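Side-chain contacts in superoxide dismutase [Mn/Fe] (Porphyromonas gingivalis, PDB 1UES), which converts superoxide radicals into dioxygen and hydrogen peroxide, using one manganese or iron ion per subunit of a homodimer that works with either metal: residues A[4-9]-A[26-31]; A[78-83]-A[153-158]; A[63-68]-A[140-145]; A[33-38]-A[72-77]. The protein carries 1 engineered substitution. One frame throughout, in Å; residues are numbered along the deposited sequence.

Interaction 1 (A[4-9]-A[26-31]). With MN (manganese (II) ion), chain E.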
# COMPACT_ATOMS: atom_id res chain seq x y z
N GLU A 4 -12.36 12.77 -16.09
CA GLU A 4 -12.47 11.59 -16.92
C GLU A 4 -11.50 10.46 -16.61
O GLU A 4 -10.44 10.67 -16.05
CB GLU A 4 -12.20 12.00 -18.39
CG GLU A 4 -12.76 13.36 -18.86
CD GLU A 4 -12.09 14.63 -18.24
OE1 GLU A 4 -12.67 15.73 -18.45
OE2 GLU A 4 -11.01 14.54 -17.58
N LEU A 5 -11.91 9.26 -17.00
CA LEU A 5 -11.03 8.10 -16.91
C LEU A 5 -10.30 8.21 -18.27
O LEU A 5 -10.90 8.11 -19.34
CB LEU A 5 -11.83 6.78 -16.86
CG LEU A 5 -10.95 5.52 -17.00
CD1 LEU A 5 -9.85 5.52 -15.94
CD2 LEU A 5 -11.82 4.25 -16.88
N ILE A 6 -9.00 8.42 -18.24
CA ILE A 6 -8.27 8.57 -19.49
C ILE A 6 -8.33 7.34 -20.41
O ILE A 6 -8.42 6.20 -19.97
CB ILE A 6 -6.80 8.95 -19.26
CG1 ILE A 6 -6.11 7.88 -18.40
CG2 ILE A 6 -6.72 10.31 -18.58
CD1 ILE A 6 -4.65 7.91 -18.53
N SER A 7 -8.31 7.60 -21.70
CA SER A 7 -8.33 6.52 -22.67
C SER A 7 -6.84 6.23 -22.85
O SER A 7 -6.05 7.16 -22.90
CB SER A 7 -8.95 7.01 -23.97
OG SER A 7 -8.16 8.05 -24.49
N LEU A 8 -6.46 4.96 -22.93
CA LEU A 8 -5.05 4.61 -23.08
C LEU A 8 -4.59 4.81 -24.52
O LEU A 8 -5.35 4.57 -25.45
CB LEU A 8 -4.81 3.16 -22.67
CG LEU A 8 -5.09 2.89 -21.20
CD1 LEU A 8 -5.03 1.41 -21.00
CD2 LEU A 8 -4.06 3.62 -20.31
N PRO A 9 -3.34 5.27 -24.72
CA PRO A 9 -2.76 5.52 -26.04
C PRO A 9 -2.22 4.27 -26.73
O PRO A 9 -1.58 4.38 -27.78
CB PRO A 9 -1.65 6.54 -25.76
CG PRO A 9 -1.33 6.43 -24.32
CD PRO A 9 -2.39 5.60 -23.63
N PHE A 26 -7.35 -4.13 -14.27
CA PHE A 26 -7.68 -3.72 -12.92
C PHE A 26 -7.09 -2.36 -12.54
O PHE A 26 -7.76 -1.51 -11.93
CB PHE A 26 -7.20 -4.79 -11.91
CG PHE A 26 -8.02 -6.03 -11.97
CD1 PHE A 26 -9.26 -6.06 -11.35
CD2 PHE A 26 -7.59 -7.13 -12.70
CE1 PHE A 26 -10.10 -7.17 -11.46
CE2 PHE A 26 -8.41 -8.26 -12.82
CZ PHE A 26 -9.68 -8.28 -12.20
N HIS A 27 -5.83 -2.15 -12.90
CA HIS A 27 -5.14 -0.91 -12.52
C HIS A 27 -5.80 0.31 -13.16
O HIS A 27 -6.15 1.27 -12.46
CB HIS A 27 -3.65 -1.02 -12.93
CG HIS A 27 -2.77 -0.06 -12.19
ND1 HIS A 27 -1.40 -0.04 -12.33
CD2 HIS A 27 -3.08 0.88 -11.28
CE1 HIS A 27 -0.89 0.88 -11.52
NE2 HIS A 27 -1.89 1.44 -10.87
N HIS A 28 -5.92 0.27 -14.48
CA HIS A 28 -6.55 1.36 -15.19
C HIS A 28 -8.07 1.26 -15.14
O HIS A 28 -8.75 2.22 -14.77
CB HIS A 28 -6.07 1.40 -16.66
CG HIS A 28 -6.84 2.35 -17.51
ND1 HIS A 28 -7.97 1.98 -18.21
CD2 HIS A 28 -6.69 3.68 -17.72
CE1 HIS A 28 -8.49 3.04 -18.80
NE2 HIS A 28 -7.73 4.09 -18.52
N GLY A 29 -8.62 0.10 -15.49
CA GLY A 29 -10.07 -0.04 -15.50
C GLY A 29 -10.83 0.02 -14.19
O GLY A 29 -12.00 0.40 -14.18
N LYS A 30 -10.20 -0.37 -13.08
CA LYS A 30 -10.89 -0.36 -11.80
C LYS A 30 -10.32 0.64 -10.80
O LYS A 30 -11.07 1.47 -10.28
CB LYS A 30 -10.87 -1.77 -11.20
CG LYS A 30 -11.61 -2.78 -12.08
CD LYS A 30 -13.09 -2.40 -12.16
CE LYS A 30 -13.95 -3.52 -12.78
NZ LYS A 30 -14.33 -3.16 -14.17
N HIS A 31 -9.02 0.56 -10.51
CA HIS A 31 -8.44 1.52 -9.56
C HIS A 31 -8.55 2.96 -10.01
O HIS A 31 -9.01 3.82 -9.23
CB HIS A 31 -6.96 1.23 -9.33
CG HIS A 31 -6.73 -0.01 -8.53
ND1 HIS A 31 -6.60 -0.00 -7.16
CD2 HIS A 31 -6.56 -1.30 -8.92
CE1 HIS A 31 -6.37 -1.23 -6.74
NE2 HIS A 31 -6.34 -2.03 -7.78
MN MN E . -1.61 2.64 -9.06
O HOH W 1 -1.06 3.88 -7.28
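A single hydrogen bond joins His28 to the extended segment 4-9: its NE2-H donates to the backbone oxygen of Ile6, with NE2 and O 2.7 Å apart. The bond is moderately straight, 154° at the hydrogen, and the acceptor lies close to the plane of the imidazole, where an N-H points. Histidine suits the place because it can offer a donor at the far end of a flat ring, and segment 4-9, which is neither helix nor strand, presents Ile6 O as an acceptor to the ring edge.

Two CH-pi contacts flank the ring. Leu8 covers one face, its CG 3.9 Å from the centroid of His28 and only 10° off the normal. Leu5 lies over the opposite face, with CD1 4.0 Å from the same centroid but displaced toward NE2. The imidazole is thus clamped between two branched aliphatic side chains while its edge is bonded, which restricts how the ring can turn. With CG of His28 anti to the backbone N (chi1 171°), the ring stands out from the helix to meet segment 4-9.

The neighbouring His27 leaves the same helix in another direction and binds the manganese through NE2 at 2.2 Å, alongside His74, Asp157 and His161. Around it the helix widens into a pi-type turn, in which both Lys30 N and His31 N donate to Phe26 O. His31 reaches Tyr164 of the second subunit. The N-terminal segment packed on a metal-bearing first long helix belongs to the alpha-hairpin domain of iron/manganese superoxide dismutases.

Interaction 2 (A[78-83]-A[153-158]). Engineered in segment 153-158: Thr155 (natural residue Gly). With MN (manganese (II) ion), chain E.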
# COMPACT_ATOMS: atom_id res chain seq x y z
N PHE A 78 0.35 6.09 -16.89
CA PHE A 78 -0.02 5.29 -18.05
C PHE A 78 0.40 5.95 -19.35
O PHE A 78 0.72 5.26 -20.30
CB PHE A 78 -1.52 5.03 -18.08
CG PHE A 78 -1.98 4.07 -17.02
CD1 PHE A 78 -2.86 4.51 -16.03
CD2 PHE A 78 -1.52 2.76 -17.00
CE1 PHE A 78 -3.26 3.65 -15.03
CE2 PHE A 78 -1.93 1.89 -15.97
CZ PHE A 78 -2.79 2.35 -15.01
N THR A 79 0.41 7.26 -19.40
CA THR A 79 0.75 7.86 -20.69
C THR A 79 2.23 7.89 -21.04
O THR A 79 2.58 8.24 -22.17
CB THR A 79 0.16 9.28 -20.82
OG1 THR A 79 0.58 10.12 -19.74
CG2 THR A 79 -1.34 9.20 -20.89
N GLN A 80 3.09 7.46 -20.13
CA GLN A 80 4.51 7.54 -20.43
C GLN A 80 5.07 6.25 -21.00
O GLN A 80 6.25 6.21 -21.34
CB GLN A 80 5.31 7.93 -19.19
CG GLN A 80 5.39 6.79 -18.17
CD GLN A 80 5.66 7.20 -16.73
OE1 GLN A 80 5.86 8.38 -16.39
NE2 GLN A 80 5.66 6.21 -15.86
N PHE A 81 4.24 5.23 -21.09
CA PHE A 81 4.67 3.91 -21.58
C PHE A 81 4.22 3.61 -22.99
O PHE A 81 3.17 4.06 -23.43
CB PHE A 81 4.10 2.81 -20.65
CG PHE A 81 4.54 2.90 -19.22
CD1 PHE A 81 5.89 3.07 -18.89
CD2 PHE A 81 3.61 2.76 -18.19
CE1 PHE A 81 6.29 3.10 -17.55
CE2 PHE A 81 4.01 2.79 -16.85
CZ PHE A 81 5.34 2.96 -16.53
N ARG A 82 5.04 2.82 -23.71
CA ARG A 82 4.73 2.39 -25.05
C ARG A 82 5.51 1.14 -25.37
O ARG A 82 6.57 0.90 -24.79
CB ARG A 82 5.15 3.43 -26.11
CG ARG A 82 4.36 4.73 -26.10
CD ARG A 82 2.94 4.52 -26.62
NE ARG A 82 2.29 5.81 -26.90
CZ ARG A 82 1.97 6.71 -25.97
NH1 ARG A 82 2.23 6.46 -24.69
NH2 ARG A 82 1.40 7.86 -26.33
N PRO A 83 4.96 0.29 -26.24
CA PRO A 83 5.68 -0.93 -26.62
C PRO A 83 6.70 -0.48 -27.69
O PRO A 83 6.57 0.60 -28.29
CB PRO A 83 4.59 -1.81 -27.23
CG PRO A 83 3.62 -0.84 -27.82
CD PRO A 83 3.64 0.37 -26.89
N LEU A 153 8.25 14.30 -14.27
CA LEU A 153 8.72 13.76 -15.54
C LEU A 153 8.48 12.28 -15.78
O LEU A 153 7.98 11.89 -16.82
CB LEU A 153 10.21 14.03 -15.73
CG LEU A 153 10.69 15.44 -15.42
CD1 LEU A 153 12.18 15.50 -15.67
CD2 LEU A 153 9.96 16.43 -16.33
N LEU A 154 8.85 11.47 -14.79
CA LEU A 154 8.71 10.04 -14.92
C LEU A 154 8.37 9.45 -13.55
O LEU A 154 8.98 9.81 -12.56
CB LEU A 154 10.04 9.44 -15.42
CG LEU A 154 10.20 7.93 -15.26
CD1 LEU A 154 9.32 7.24 -16.31
CD2 LEU A 154 11.69 7.52 -15.39
N THR A 155 7.38 8.56 -13.51
CA THR A 155 7.08 7.94 -12.21
C THR A 155 6.91 6.45 -12.27
O THR A 155 6.41 5.91 -13.26
CB THR A 155 5.79 8.55 -11.54
OG1 THR A 155 5.69 8.06 -10.20
CG2 THR A 155 4.50 8.17 -12.32
N PHE A 156 7.33 5.76 -11.20
CA PHE A 156 7.11 4.33 -11.09
C PHE A 156 6.11 4.20 -9.90
O PHE A 156 6.34 4.75 -8.83
CB PHE A 156 8.39 3.57 -10.74
CG PHE A 156 9.37 3.42 -11.89
CD1 PHE A 156 9.06 3.91 -13.16
CD2 PHE A 156 10.60 2.80 -11.68
CE1 PHE A 156 9.97 3.77 -14.24
CE2 PHE A 156 11.51 2.66 -12.74
CZ PHE A 156 11.21 3.14 -14.01
N ASP A 157 5.00 3.52 -10.12
CA ASP A 157 3.99 3.30 -9.09
C ASP A 157 4.45 2.12 -8.24
O ASP A 157 4.68 1.03 -8.79
CB ASP A 157 2.69 2.96 -9.80
CG ASP A 157 1.50 2.89 -8.89
OD1 ASP A 157 1.65 3.11 -7.67
OD2 ASP A 157 0.42 2.60 -9.47
N VAL A 158 4.61 2.33 -6.92
CA VAL A 158 5.01 1.21 -6.08
C VAL A 158 3.92 0.77 -5.15
O VAL A 158 4.16 0.06 -4.17
CB VAL A 158 6.39 1.41 -5.38
CG1 VAL A 158 7.48 1.63 -6.46
CG2 VAL A 158 6.35 2.61 -4.41
MN MN E . -1.61 2.64 -9.06
O HOH W 1 -1.06 3.88 -7.28
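Two hydrogen bonds tie the side-chain amide of Gln80 to the backbone of Thr155, an engineered residue in place of the natural glycine. NE2 of Gln80 donates to Thr155 O at 2.7 Å, with the oxygen in the plane of the amide. In return Thr155 N donates to Gln80 OE1, a longer bond of 3.3 Å that is nearly straight at the hydrogen (163°). Glutamine suits this role because one flat group both gives and accepts, matching the N-H and C=O of one strand residue. Beyond CG its chain is extended, which carries the amide across to the strand.

Van der Waals contact is slight: CD1 of Leu154 lies 3.6 Å from Gln80 OE1, the two side chains crossing at about a right angle.

Metal binding occupies the end of the strand, where Asp157 OD2 holds the manganese at 2.1 Å; OD1 accepts a weak bond from the metal-bound water and is also bonded to Trp159 N.

Gln80 lies in the C-terminal end region of helix 62-79 and also receives Arg190 of helix 184-190 at OE1. Strand 151-157 is an outer strand of the antiparallel sheet, pairing with 122-128; there Thr155 OG1 bonds Val124 O, and Leu153 and Leu154 form a classic beta bulge opposite Leu126.

Interaction 3 (A[63-68]-A[140-145])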
# COMPACT_ATOMS: atom_id res chain seq x y z
N GLY A 63 -9.13 13.71 1.76
CA GLY A 63 -9.66 12.77 0.78
C GLY A 63 -9.62 13.30 -0.65
O GLY A 63 -9.38 12.54 -1.59
N ILE A 64 -9.90 14.59 -0.80
CA ILE A 64 -9.86 15.21 -2.11
C ILE A 64 -8.45 15.11 -2.66
O ILE A 64 -8.27 14.68 -3.79
CB ILE A 64 -10.34 16.67 -2.04
CG1 ILE A 64 -11.85 16.66 -1.80
CG2 ILE A 64 -10.02 17.40 -3.33
CD1 ILE A 64 -12.45 18.03 -1.52
N PHE A 65 -7.46 15.46 -1.84
CA PHE A 65 -6.11 15.36 -2.33
C PHE A 65 -5.75 13.92 -2.68
O PHE A 65 -5.12 13.68 -3.69
CB PHE A 65 -5.07 15.86 -1.34
CG PHE A 65 -3.66 15.64 -1.83
CD1 PHE A 65 -3.12 16.46 -2.82
CD2 PHE A 65 -2.91 14.56 -1.38
CE1 PHE A 65 -1.86 16.20 -3.36
CE2 PHE A 65 -1.65 14.30 -1.91
CZ PHE A 65 -1.13 15.12 -2.90
N ASN A 66 -6.13 12.97 -1.82
CA ASN A 66 -5.79 11.56 -2.10
C ASN A 66 -6.31 11.10 -3.45
O ASN A 66 -5.61 10.39 -4.21
CB ASN A 66 -6.33 10.64 -0.97
CG ASN A 66 -5.57 10.82 0.34
OD1 ASN A 66 -4.44 11.32 0.33
ND2 ASN A 66 -6.19 10.43 1.47
N ASN A 67 -7.53 11.51 -3.81
CA ASN A 67 -8.05 11.06 -5.09
C ASN A 67 -7.52 11.88 -6.25
O ASN A 67 -7.27 11.34 -7.31
CB ASN A 67 -9.57 11.04 -5.07
CG ASN A 67 -10.09 9.94 -4.17
OD1 ASN A 67 -10.03 8.75 -4.52
ND2 ASN A 67 -10.63 10.31 -3.00
N ALA A 68 -7.29 13.17 -6.02
CA ALA A 68 -6.75 14.05 -7.06
C ALA A 68 -5.32 13.61 -7.40
O ALA A 68 -4.97 13.43 -8.58
CB ALA A 68 -6.73 15.52 -6.56
N PRO A 140 5.06 9.18 -0.71
CA PRO A 140 4.18 8.18 -0.11
C PRO A 140 2.72 8.40 -0.52
O PRO A 140 2.25 9.53 -0.75
CB PRO A 140 4.35 8.39 1.40
CG PRO A 140 5.63 9.22 1.54
CD PRO A 140 5.70 10.05 0.29
N ASN A 141 2.01 7.29 -0.62
CA ASN A 141 0.60 7.29 -0.95
C ASN A 141 0.22 8.07 -2.20
O ASN A 141 0.52 7.61 -3.29
CB ASN A 141 -0.19 7.74 0.29
CG ASN A 141 -0.21 6.66 1.33
OD1 ASN A 141 0.42 5.63 1.13
ND2 ASN A 141 -0.94 6.86 2.42
N ALA A 142 -0.43 9.23 -2.08
CA ALA A 142 -0.84 9.96 -3.27
C ALA A 142 0.03 11.13 -3.71
O ALA A 142 -0.34 11.86 -4.63
CB ALA A 142 -2.29 10.44 -3.09
N GLY A 143 1.19 11.29 -3.07
CA GLY A 143 2.07 12.38 -3.40
C GLY A 143 2.45 12.57 -4.84
O GLY A 143 2.55 11.62 -5.61
N ASN A 144 2.67 13.83 -5.20
CA ASN A 144 3.07 14.20 -6.54
C ASN A 144 3.92 15.47 -6.43
O ASN A 144 3.57 16.38 -5.70
CB ASN A 144 1.83 14.44 -7.40
CG ASN A 144 2.17 14.70 -8.84
OD1 ASN A 144 1.98 13.84 -9.74
ND2 ASN A 144 2.70 15.87 -9.09
N PRO A 145 5.04 15.55 -7.18
CA PRO A 145 5.97 16.70 -7.19
C PRO A 145 5.30 18.04 -7.40
O PRO A 145 5.83 19.07 -6.98
CB PRO A 145 6.92 16.38 -8.34
CG PRO A 145 6.92 14.91 -8.42
CD PRO A 145 5.49 14.49 -8.09
O HOH W 2 -1.57 10.75 0.17
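Asn66, on helix 62-79, lies against Ala142 in a type II' beta turn that runs from Pro140 to Gly143, their CA atoms 5.3 Å apart. The turn is closed by the bond from Gly143 N to Pro140 O. Asn141 takes its first corner with a positive phi of 52°, a conformation that asparagine tolerates better than most residues with a side chain. Ala142 at the second corner faces the helix.

The methyl group of Ala142 approaches the helix backbone, with CB 3.5 Å from Asn66 O. A small side chain suits so close an approach to the main chain, and no direct hydrogen bond joins the two segments. A water does so instead: it donates to Asn66 OD1 and accepts from Ala142 N, each at 2.9 Å, satisfying a buried turn amide through the side chain of the helix.

The contact brings together the two halves of the iron/manganese superoxide dismutase fold, the alpha-hairpin domain supplying the helix and the C-terminal domain the turn after strand 134-140. Phe119 of the second subunit packs on Asn66, Asn141 and Ala142, placing the junction at the dimer interface.

Phe65 supplies the ring of the contact. Its CG lies anti to the backbone N (chi1 175°), which brings the ring to the turn, where CZ comes nearest to Ala142 O at 3.8 Å and CE2 meets Ala142 CB at 4.1 Å. Gly143 CA sits at the ring edge, near its plane, 4.2 Å from Phe65 CZ. The ring is large enough to reach both turn residues from the helix, and it also takes part in a cation-pi interaction with Arg147.

Interaction 4 (A[33-38]-A[72-77]). With MN (manganese (II) ion), chain E.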
# COMPACT_ATOMS: atom_id res chain seq x y z
N LYS A 33 -10.49 4.24 -12.33
CA LYS A 33 -11.89 4.62 -12.41
C LYS A 33 -12.41 5.00 -11.00
O LYS A 33 -13.15 5.98 -10.83
CB LYS A 33 -12.69 3.44 -12.98
CG LYS A 33 -14.19 3.67 -13.03
CD LYS A 33 -14.96 2.45 -12.47
CE LYS A 33 -14.75 2.23 -10.96
NZ LYS A 33 -14.01 0.99 -10.57
N THR A 34 -12.05 4.23 -9.97
CA THR A 34 -12.50 4.54 -8.63
C THR A 34 -11.97 5.89 -8.13
O THR A 34 -12.70 6.67 -7.49
CB THR A 34 -12.07 3.42 -7.65
OG1 THR A 34 -12.76 2.21 -7.99
CG2 THR A 34 -12.40 3.77 -6.24
N TYR A 35 -10.70 6.18 -8.45
CA TYR A 35 -10.11 7.46 -8.04
C TYR A 35 -10.85 8.62 -8.68
O TYR A 35 -11.11 9.64 -8.02
CB TYR A 35 -8.63 7.54 -8.46
CG TYR A 35 -7.74 6.68 -7.61
CD1 TYR A 35 -7.82 6.74 -6.21
CD2 TYR A 35 -6.83 5.79 -8.18
CE1 TYR A 35 -7.01 5.94 -5.40
CE2 TYR A 35 -6.01 4.99 -7.36
CZ TYR A 35 -6.11 5.07 -5.99
OH TYR A 35 -5.31 4.34 -5.16
N VAL A 36 -11.13 8.48 -9.98
CA VAL A 36 -11.83 9.50 -10.75
C VAL A 36 -13.25 9.70 -10.21
O VAL A 36 -13.70 10.85 -9.99
CB VAL A 36 -11.88 9.13 -12.26
CG1 VAL A 36 -12.72 10.14 -13.03
CG2 VAL A 36 -10.43 9.08 -12.82
N ASP A 37 -13.96 8.59 -9.97
CA ASP A 37 -15.33 8.67 -9.45
C ASP A 37 -15.37 9.32 -8.06
O ASP A 37 -16.21 10.20 -7.78
CB ASP A 37 -15.95 7.27 -9.39
CG ASP A 37 -16.26 6.70 -10.77
OD1 ASP A 37 -16.19 7.45 -11.79
OD2 ASP A 37 -16.55 5.48 -10.83
N ASN A 38 -14.45 8.91 -7.18
CA ASN A 38 -14.42 9.48 -5.84
C ASN A 38 -14.05 10.95 -5.91
O ASN A 38 -14.60 11.77 -5.19
CB ASN A 38 -13.39 8.76 -4.97
CG ASN A 38 -13.83 7.35 -4.58
OD1 ASN A 38 -15.00 6.95 -4.78
ND2 ASN A 38 -12.88 6.58 -4.01
N LEU A 72 -3.96 12.24 -10.98
CA LEU A 72 -2.87 12.82 -11.73
C LEU A 72 -1.68 11.86 -11.89
O LEU A 72 -1.11 11.74 -12.98
CB LEU A 72 -2.41 14.11 -11.05
CG LEU A 72 -1.18 14.70 -11.73
CD1 LEU A 72 -1.52 15.10 -13.15
CD2 LEU A 72 -0.67 15.90 -10.92
N ASN A 73 -1.32 11.17 -10.82
CA ASN A 73 -0.21 10.25 -10.87
C ASN A 73 -0.48 9.17 -11.93
O ASN A 73 0.40 8.86 -12.73
CB ASN A 73 0.01 9.55 -9.50
CG ASN A 73 0.81 10.41 -8.52
OD1 ASN A 73 1.76 11.07 -8.92
ND2 ASN A 73 0.44 10.40 -7.24
N HIS A 74 -1.67 8.61 -11.94
CA HIS A 74 -1.95 7.55 -12.90
C HIS A 74 -2.02 8.07 -14.31
O HIS A 74 -1.61 7.38 -15.23
CB HIS A 74 -3.24 6.82 -12.55
CG HIS A 74 -3.10 5.95 -11.34
ND1 HIS A 74 -3.29 6.41 -10.07
CD2 HIS A 74 -2.72 4.66 -11.22
CE1 HIS A 74 -3.04 5.45 -9.19
NE2 HIS A 74 -2.69 4.37 -9.87
N ASN A 75 -2.55 9.28 -14.48
CA ASN A 75 -2.63 9.85 -15.82
C ASN A 75 -1.25 9.97 -16.44
O ASN A 75 -1.07 9.61 -17.60
CB ASN A 75 -3.35 11.19 -15.81
CG ASN A 75 -4.85 11.04 -15.58
OD1 ASN A 75 -5.37 9.92 -15.56
ND2 ASN A 75 -5.55 12.17 -15.40
N LEU A 76 -0.28 10.46 -15.69
CA LEU A 76 1.09 10.57 -16.17
C LEU A 76 1.74 9.19 -16.31
O LEU A 76 2.49 8.91 -17.24
CB LEU A 76 1.89 11.43 -15.20
CG LEU A 76 1.40 12.89 -15.16
CD1 LEU A 76 1.99 13.60 -13.97
CD2 LEU A 76 1.77 13.62 -16.47
N TYR A 77 1.47 8.32 -15.36
CA TYR A 77 2.06 6.99 -15.38
C TYR A 77 1.64 6.20 -16.63
O TYR A 77 2.48 5.74 -17.41
CB TYR A 77 1.64 6.28 -14.07
CG TYR A 77 1.96 4.80 -14.00
CD1 TYR A 77 3.21 4.36 -13.57
CD2 TYR A 77 0.96 3.84 -14.23
CE1 TYR A 77 3.46 3.00 -13.36
CE2 TYR A 77 1.20 2.47 -14.02
CZ TYR A 77 2.46 2.07 -13.58
OH TYR A 77 2.67 0.75 -13.23
MN MN E . -1.61 2.64 -9.06
O HOH W 1 -1.06 3.88 -7.28
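The rings of Tyr35 and His74 meet with planes 29° apart but are offset so far that one hardly covers the other, the centroids being 5.3 Å apart. Contact is made by one side of each: Tyr35 CE2 comes within 3.5 Å of His74 CE1, and CD2 of the tyrosine lies 3.9 Å from the same carbon. The approach is oblique for both rings, and the side chains themselves cross at about a right angle. This is a limited van der Waals contact, with no hydrogen bond between the two segments.

Helices 21-42 and 62-79 carry the two residues and belong to the alpha-hairpin domain, where each long helix also brings one histidine to the metal. Their backbones stay well separated here, CA of Tyr35 being 9.5 Å from CA of His74, and a tyrosine is long enough to bridge such a gap with its ring.

His74 binds the manganese through NE2 at 2.2 Å, while its other nitrogen, ND1, is hydrogen-bonded to Gln70 O. Imidazole suits the site because its two nitrogens can serve the metal and the second shell at once; the bond to Gln70 limits rotation of the ring and would be expected to strengthen its donation to the ion. With CG beside the backbone N (chi1 -72°), the ring is placed where NE2 meets the metal and CE1 meets Tyr35.

Gln70 also joins the two residues through its side chain, since its NE2 is hydrogen-bonded to Tyr35 OH. Trp159 of the same chain and Phe119 of the second subunit pack against the tyrosine.

Interactions 1, 2 and 4 converge on the manganese, to which they bring His27, Asp157 and His74 respectively; His161 and a shared water complete its ligands. At the ion, His27 NE2 lies 2.9 Å from Asp157 OD2 and 3.2 Å from His74 NE2. Interactions 1 and 4 both use helix 21-42 and have centres about 7 Å apart. Helix 62-79 runs through interactions 2, 3 and 4, so that it meets both the sheet and the turn of the C-terminal domain. Interaction 3 is farther from the metal, the side chain of Ala142 being about 10 Å from the ion, yet it adjoins interaction 4 through a probable hydrogen bond from Asn73 ND2 to Gly143 O, 2.9 Å long.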